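Local coordinates for regulatory protein YycH-like domain-containing protein (Eubacterium rectale, PDB 5COZ), which is of unknown function but probably carries a YycH-like regulatory domain and a lipoprotein-type signal, consistent with a secreted, membrane-tethered regulatory role, at residues Val298-Glu304 with Val320-Tyr326; Leu31-Ile35 with Asp46-Asn50. All coordinates share one frame. Numbering follows the deposited sequence.

Both contacts lie in one mixed beta sheet, with centres about 10 Å apart and on the same side of the chain's centre. Along the chain they come in series: interaction 2 joins the hairpin strands 34-40 and 43-50 near the N-terminus, and interaction 1 joins the long C-terminal hairpin strands 295-311 and 314-330. Strand 43-50 runs parallel to strand 295-311 and bonds to it, so the strand order is 34-40, 43-50, 295-311, 314-330. The backbone pair I301 O and N50 N, 2.8 Å apart and a probable hydrogen bond, supports this adjacency; E300 OE2 and N50 ND2, at 2.7 Å, add a probable side-chain link between the two contacts. The two ends of the sequence thus build one sheet.

Interaction 1. Residues Val298-Glu304 with Val320-Tyr326; sequences VSEISLE and VWVVYYY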
loop_
_atom_site.group_PDB
_atom_site.type_symbol
_atom_site.label_atom_id
_atom_site.label_comp_id
_atom_site.label_asym_id
_atom_site.label_seq_id
_atom_site.Cartn_x
_atom_site.Cartn_y
_atom_site.Cartn_z
ATOM N N VAL A 298 5.602 11.559 -13.711
ATOM C CA VAL A 298 4.759 11.576 -12.502
ATOM C C VAL A 298 3.664 10.528 -12.696
ATOM O O VAL A 298 2.986 10.549 -13.728
ATOM C CB VAL A 298 4.170 12.991 -12.256
ATOM C CG1 VAL A 298 3.150 12.966 -11.095
ATOM C CG2 VAL A 298 5.291 13.988 -11.963
ATOM N N SER A 299 3.495 9.607 -11.722
ATOM C CA SER A 299 2.571 8.489 -11.877
ATOM C C SER A 299 1.340 8.529 -10.960
ATOM O O SER A 299 0.352 7.850 -11.257
ATOM C CB SER A 299 3.321 7.178 -11.644
ATOM O OG SER A 299 3.614 6.999 -10.262
ATOM N N GLU A 300 1.417 9.227 -9.809
ATOM C CA GLU A 300 0.267 9.249 -8.918
ATOM C C GLU A 300 0.334 10.453 -7.986
ATOM O O GLU A 300 1.417 10.804 -7.496
ATOM C CB GLU A 300 0.235 7.948 -8.091
ATOM C CG GLU A 300 -0.914 7.879 -7.114
ATOM C CD GLU A 300 -1.017 6.629 -6.271
ATOM O OE1 GLU A 300 -0.386 5.600 -6.598
ATOM O OE2 GLU A 300 -1.794 6.678 -5.300
ATOM N N ILE A 301 -0.838 11.063 -7.723
ATOM C CA ILE A 301 -0.974 12.099 -6.710
ATOM C C ILE A 301 -2.049 11.567 -5.768
ATOM O O ILE A 301 -3.151 11.235 -6.228
ATOM C CB ILE A 301 -1.314 13.481 -7.283
ATOM C CG1 ILE A 301 -0.262 13.916 -8.302
ATOM C CG2 ILE A 301 -1.486 14.516 -6.132
ATOM C CD1 ILE A 301 -0.732 15.214 -9.113
ATOM N N SER A 302 -1.747 11.479 -4.475
ATOM C CA SER A 302 -2.618 10.788 -3.536
ATOM C C SER A 302 -2.737 11.520 -2.223
ATOM O O SER A 302 -1.731 11.937 -1.654
ATOM C CB SER A 302 -2.026 9.391 -3.286
ATOM O OG SER A 302 -2.775 8.630 -2.346
ATOM N N LEU A 303 -3.968 11.628 -1.705
ATOM C CA LEU A 303 -4.263 12.198 -0.392
ATOM C C LEU A 303 -4.183 11.067 0.621
ATOM O O LEU A 303 -4.912 10.077 0.475
ATOM C CB LEU A 303 -5.658 12.854 -0.388
ATOM C CG LEU A 303 -6.170 13.318 0.958
ATOM C CD1 LEU A 303 -5.237 14.414 1.554
ATOM C CD2 LEU A 303 -7.624 13.847 0.790
ATOM N N GLU A 304 -3.298 11.195 1.608
ATOM C CA GLU A 304 -3.097 10.110 2.562
ATOM C C GLU A 304 -2.958 10.653 3.962
ATOM O O GLU A 304 -2.724 11.840 4.151
ATOM C CB GLU A 304 -1.842 9.276 2.199
ATOM C CG GLU A 304 -1.892 8.799 0.748
ATOM C CD GLU A 304 -0.750 7.924 0.284
ATOM O OE1 GLU A 304 0.195 7.713 1.078
ATOM O OE2 GLU A 304 -0.741 7.534 -0.910
ATOM N N VAL A 320 -1.494 14.368 4.205
ATOM C CA VAL A 320 -0.416 14.723 3.295
ATOM C C VAL A 320 -0.880 14.487 1.864
ATOM O O VAL A 320 -1.730 13.622 1.606
ATOM C CB VAL A 320 0.903 13.913 3.579
ATOM C CG1 VAL A 320 1.475 14.287 4.938
ATOM C CG2 VAL A 320 0.708 12.392 3.464
ATOM N N TRP A 321 -0.286 15.235 0.926
ATOM C CA TRP A 321 -0.368 14.937 -0.496
ATOM C C TRP A 321 0.936 14.267 -0.896
ATOM O O TRP A 321 2.008 14.836 -0.641
ATOM C CB TRP A 321 -0.574 16.212 -1.319
ATOM C CG TRP A 321 -1.962 16.761 -1.293
ATOM C CD1 TRP A 321 -2.372 17.922 -0.705
ATOM C CD2 TRP A 321 -3.097 16.241 -1.998
ATOM N NE1 TRP A 321 -3.710 18.145 -0.973
ATOM C CE2 TRP A 321 -4.171 17.142 -1.787
ATOM C CE3 TRP A 321 -3.316 15.094 -2.781
ATOM C CZ2 TRP A 321 -5.444 16.942 -2.339
ATOM C CZ3 TRP A 321 -4.579 14.899 -3.345
ATOM C CH2 TRP A 321 -5.626 15.810 -3.116
ATOM N N VAL A 322 0.854 13.049 -1.449
ATOM C CA VAL A 322 2.037 12.306 -1.873
ATOM C C VAL A 322 2.075 12.325 -3.383
ATOM O O VAL A 322 1.052 12.055 -4.023
ATOM C CB VAL A 322 2.038 10.844 -1.353
ATOM C CG1 VAL A 322 3.383 10.188 -1.682
ATOM C CG2 VAL A 322 1.796 10.811 0.159
ATOM N N VAL A 323 3.243 12.623 -3.966
ATOM C CA VAL A 323 3.443 12.540 -5.405
ATOM C C VAL A 323 4.425 11.415 -5.660
ATOM O O VAL A 323 5.564 11.462 -5.217
ATOM C CB VAL A 323 3.945 13.868 -6.033
ATOM C CG1 VAL A 323 4.127 13.725 -7.553
ATOM C CG2 VAL A 323 2.975 15.000 -5.718
ATOM N N TYR A 324 3.967 10.393 -6.398
ATOM C CA TYR A 324 4.803 9.263 -6.772
ATOM C C TYR A 324 5.254 9.499 -8.189
ATOM O O TYR A 324 4.427 9.882 -9.038
ATOM C CB TYR A 324 4.007 7.947 -6.674
ATOM C CG TYR A 324 3.464 7.679 -5.286
ATOM C CD1 TYR A 324 2.183 8.101 -4.925
ATOM C CD2 TYR A 324 4.175 6.897 -4.377
ATOM C CE1 TYR A 324 1.641 7.789 -3.673
ATOM C CE2 TYR A 324 3.646 6.591 -3.121
ATOM C CZ TYR A 324 2.368 7.004 -2.791
ATOM O OH TYR A 324 1.850 6.726 -1.548
ATOM N N TYR A 325 6.571 9.314 -8.447
ATOM C CA TYR A 325 7.071 9.536 -9.786
ATOM C C TYR A 325 8.213 8.604 -10.087
ATOM O O TYR A 325 8.818 8.056 -9.176
ATOM C CB TYR A 325 7.498 11.023 -9.960
ATOM C CG TYR A 325 8.722 11.417 -9.155
ATOM C CD1 TYR A 325 8.607 11.848 -7.836
ATOM C CD2 TYR A 325 9.992 11.418 -9.734
ATOM C CE1 TYR A 325 9.732 12.241 -7.103
ATOM C CE2 TYR A 325 11.120 11.797 -9.011
ATOM C CZ TYR A 325 10.985 12.196 -7.692
ATOM O OH TYR A 325 12.116 12.593 -6.990
ATOM N N TYR A 326 8.549 8.479 -11.373
ATOM C CA TYR A 326 9.701 7.708 -11.811
ATOM C C TYR A 326 10.778 8.627 -12.335
ATOM O O TYR A 326 10.461 9.640 -12.950
ATOM C CB TYR A 326 9.314 6.761 -12.974
ATOM C CG TYR A 326 8.306 5.719 -12.606
ATOM C CD1 TYR A 326 8.658 4.633 -11.805
ATOM C CD2 TYR A 326 7.008 5.769 -13.116
ATOM C CE1 TYR A 326 7.735 3.645 -11.485
ATOM C CE2 TYR A 326 6.065 4.786 -12.791
ATOM C CZ TYR A 326 6.442 3.719 -11.986
ATOM O OH TYR A 326 5.529 2.739 -11.640
#
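Paired backbone hydrogen bonds define this antiparallel beta hairpin, formed by the long strands 295-311 and 314-330. E304 and V320 exchange bonds of 2.9 Å (E304 N to V320 O) and 2.8 Å (V320 N to E304 O); S302 with V322 does the same, S302 N to V322 O at 2.9 Å and V322 N to S302 O at 2.8 Å. Y324 N then reaches E300 O at 2.8 Å, but Y324 O accepts from both S299 N (2.9 Å) and E300 N (3.2 Å). This is a classic beta bulge: the register slips by one residue, and S299 has alpha-like phi/psi of -112/-24°.

On the face bearing E300, S302 and E304, the Y324 hydroxyl donates to E304 OE2 at 2.8 Å, and S302 OG donates to the same oxygen at 2.7 Å. R227 forms salt bridges with both E300 and E304, while E300 also bonds N50, so the buried carboxylates have partners.

The other face is largely apolar. V298 CG1 meets V323 CG1 at 3.8 Å, and I301 CG2 lies 3.9 Å from W321 CE3. Helix 276-288 covers V298, W321 and Y325. L303 makes a CH-pi contact over the indole, its CB lying 4.0 Å from the centroid of the six-membered ring of W321 and 22° off the ring normal.

Interaction 2. Residues Leu31-Ile35 with Asp46-Asn50; sequences LPQNI and DSEIN
I35 lays its side chain against two residues of the facing strand: CD1 of I35 meets CD1 of I49 at 3.7 Å, and CG1 of I35 lies 3.8 Å from CB of S47. The rotamers that set this overlap are p,t (58°, 170°) for I35 and m,m for I49. The chain of 31-35 is extended through L31 and P32, bends at Q33 (phi/psi -99/-15°) and enters the strand at N34, against residues 46-50 of strand 43-50.

The register is antiparallel. N34 opposes E48 as a non-hydrogen-bonded pair (CA to CA 4.4 Å), and I35 opposes S47 as a hydrogen-bonded pair (CA to CA 5.3 Å), with I35 N to S47 O at 2.8 Å and S47 N to I35 O at 2.9 Å. I49 N donates to Q33 O at 2.8 Å, and P32 O sits 3.2 Å from I49 CB.

On the N34 and E48 side, water 2 donates to N34 OD1 (3.2 Å) and E48 OE2 (2.7 Å), while K186 and R155 form salt bridges with E48. Water 3 links I35 O (2.9 Å) to D46 OD1 (2.7 Å); D46 also pairs with K36. Helix 16-22, through V19, and helix 276-288, through L280, pack on I35. Such geometry typifies the open end of a two-stranded antiparallel beta hairpin, here added to the larger mixed sheet through its second strand.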
loop_
_atom_site.group_PDB
_atom_site.type_symbol
_atom_site.label_atom_id
_atom_site.label_comp_id
_atom_site.label_asym_id
_atom_site.label_seq_id
_atom_site.Cartn_x
_atom_site.Cartn_y
_atom_site.Cartn_z
ATOM N N LEU A 31 -12.780 16.122 -8.818
ATOM C CA LEU A 31 -11.442 16.023 -9.402
ATOM C C LEU A 31 -11.423 14.861 -10.351
ATOM O O LEU A 31 -12.133 13.873 -10.130
ATOM C CB LEU A 31 -10.389 15.784 -8.292
ATOM C CG LEU A 31 -10.151 16.936 -7.325
ATOM C CD1 LEU A 31 -9.380 16.429 -6.105
ATOM C CD2 LEU A 31 -9.367 18.092 -7.995
ATOM N N PRO A 32 -10.559 14.918 -11.376
ATOM C CA PRO A 32 -10.428 13.765 -12.268
ATOM C C PRO A 32 -9.752 12.604 -11.543
ATOM O O PRO A 32 -9.143 12.823 -10.485
ATOM C CB PRO A 32 -9.550 14.301 -13.407
ATOM C CG PRO A 32 -8.766 15.418 -12.803
ATOM C CD PRO A 32 -9.658 16.027 -11.755
ATOM N N GLN A 33 -9.852 11.396 -12.106
ATOM C CA GLN A 33 -9.206 10.226 -11.509
ATOM C C GLN A 33 -7.872 9.921 -12.215
ATOM O O GLN A 33 -7.050 9.163 -11.691
ATOM C CB GLN A 33 -10.125 9.014 -11.569
ATOM C CG GLN A 33 -11.271 9.076 -10.560
ATOM C CD GLN A 33 -12.074 7.804 -10.566
ATOM O OE1 GLN A 33 -12.673 7.420 -11.577
ATOM N NE2 GLN A 33 -12.096 7.115 -9.437
ATOM N N ASN A 34 -7.657 10.504 -13.395
ATOM C CA ASN A 34 -6.428 10.317 -14.165
ATOM C C ASN A 34 -6.124 11.599 -14.911
ATOM O O ASN A 34 -7.054 12.301 -15.344
ATOM C CB ASN A 34 -6.578 9.144 -15.163
ATOM C CG ASN A 34 -6.872 7.817 -14.496
ATOM O OD1 ASN A 34 -5.959 7.083 -14.058
ATOM N ND2 ASN A 34 -8.145 7.514 -14.300
ATOM N N ILE A 35 -4.837 11.917 -15.049
ATOM C CA ILE A 35 -4.394 13.092 -15.813
ATOM C C ILE A 35 -3.217 12.678 -16.690
ATOM O O ILE A 35 -2.444 11.796 -16.313
ATOM C CB ILE A 35 -4.016 14.294 -14.907
ATOM C CG1 ILE A 35 -2.888 13.917 -13.906
ATOM C CG2 ILE A 35 -5.253 14.845 -14.176
ATOM C CD1 ILE A 35 -2.275 15.088 -13.146
ATOM N N ASP A 46 1.688 11.181 -16.251
ATOM C CA ASP A 46 0.726 10.145 -16.686
ATOM C C ASP A 46 0.291 9.494 -15.395
ATOM O O ASP A 46 0.821 8.452 -14.973
ATOM C CB ASP A 46 1.367 9.175 -17.684
ATOM C CG ASP A 46 0.385 8.223 -18.331
ATOM O OD1 ASP A 46 -0.805 8.251 -17.960
ATOM O OD2 ASP A 46 0.810 7.446 -19.208
ATOM N N SER A 47 -0.658 10.158 -14.744
ATOM C CA SER A 47 -0.909 9.933 -13.345
ATOM C C SER A 47 -2.310 9.637 -12.921
ATOM O O SER A 47 -3.253 10.245 -13.397
ATOM C CB SER A 47 -0.467 11.213 -12.632
ATOM O OG SER A 47 -0.513 11.193 -11.214
ATOM N N GLU A 48 -2.422 8.740 -11.939
ATOM C CA GLU A 48 -3.656 8.518 -11.217
ATOM C C GLU A 48 -3.800 9.674 -10.231
ATOM O O GLU A 48 -2.791 10.228 -9.762
ATOM C CB GLU A 48 -3.605 7.193 -10.441
ATOM C CG GLU A 48 -3.736 5.959 -11.312
ATOM C CD GLU A 48 -3.939 4.706 -10.484
ATOM O OE1 GLU A 48 -2.959 4.264 -9.842
ATOM O OE2 GLU A 48 -5.091 4.220 -10.406
ATOM N N ILE A 49 -5.039 10.044 -9.919
ATOM C CA ILE A 49 -5.378 11.014 -8.886
ATOM C C ILE A 49 -6.199 10.258 -7.870
ATOM O O ILE A 49 -7.236 9.707 -8.233
ATOM C CB ILE A 49 -6.151 12.230 -9.446
ATOM C CG1 ILE A 49 -5.400 12.909 -10.632
ATOM C CG2 ILE A 49 -6.508 13.231 -8.326
ATOM C CD1 ILE A 49 -4.059 13.568 -10.247
ATOM N N ASN A 50 -5.717 10.177 -6.630
ATOM C CA ASN A 50 -6.424 9.397 -5.602
ATOM C C ASN A 50 -6.813 10.235 -4.420
ATOM O O ASN A 50 -5.945 10.688 -3.636
ATOM C CB ASN A 50 -5.536 8.256 -5.119
ATOM C CG ASN A 50 -5.526 7.072 -6.038
ATOM O OD1 ASN A 50 -6.580 6.673 -6.551
ATOM N ND2 ASN A 50 -4.358 6.427 -6.181
HETATM O O HOH W 1 -9.613 7.199 -7.871
HETATM O O HOH W 2 -6.925 4.555 -12.393
HETATM O O HOH W 3 -3.189 9.043 -16.942
#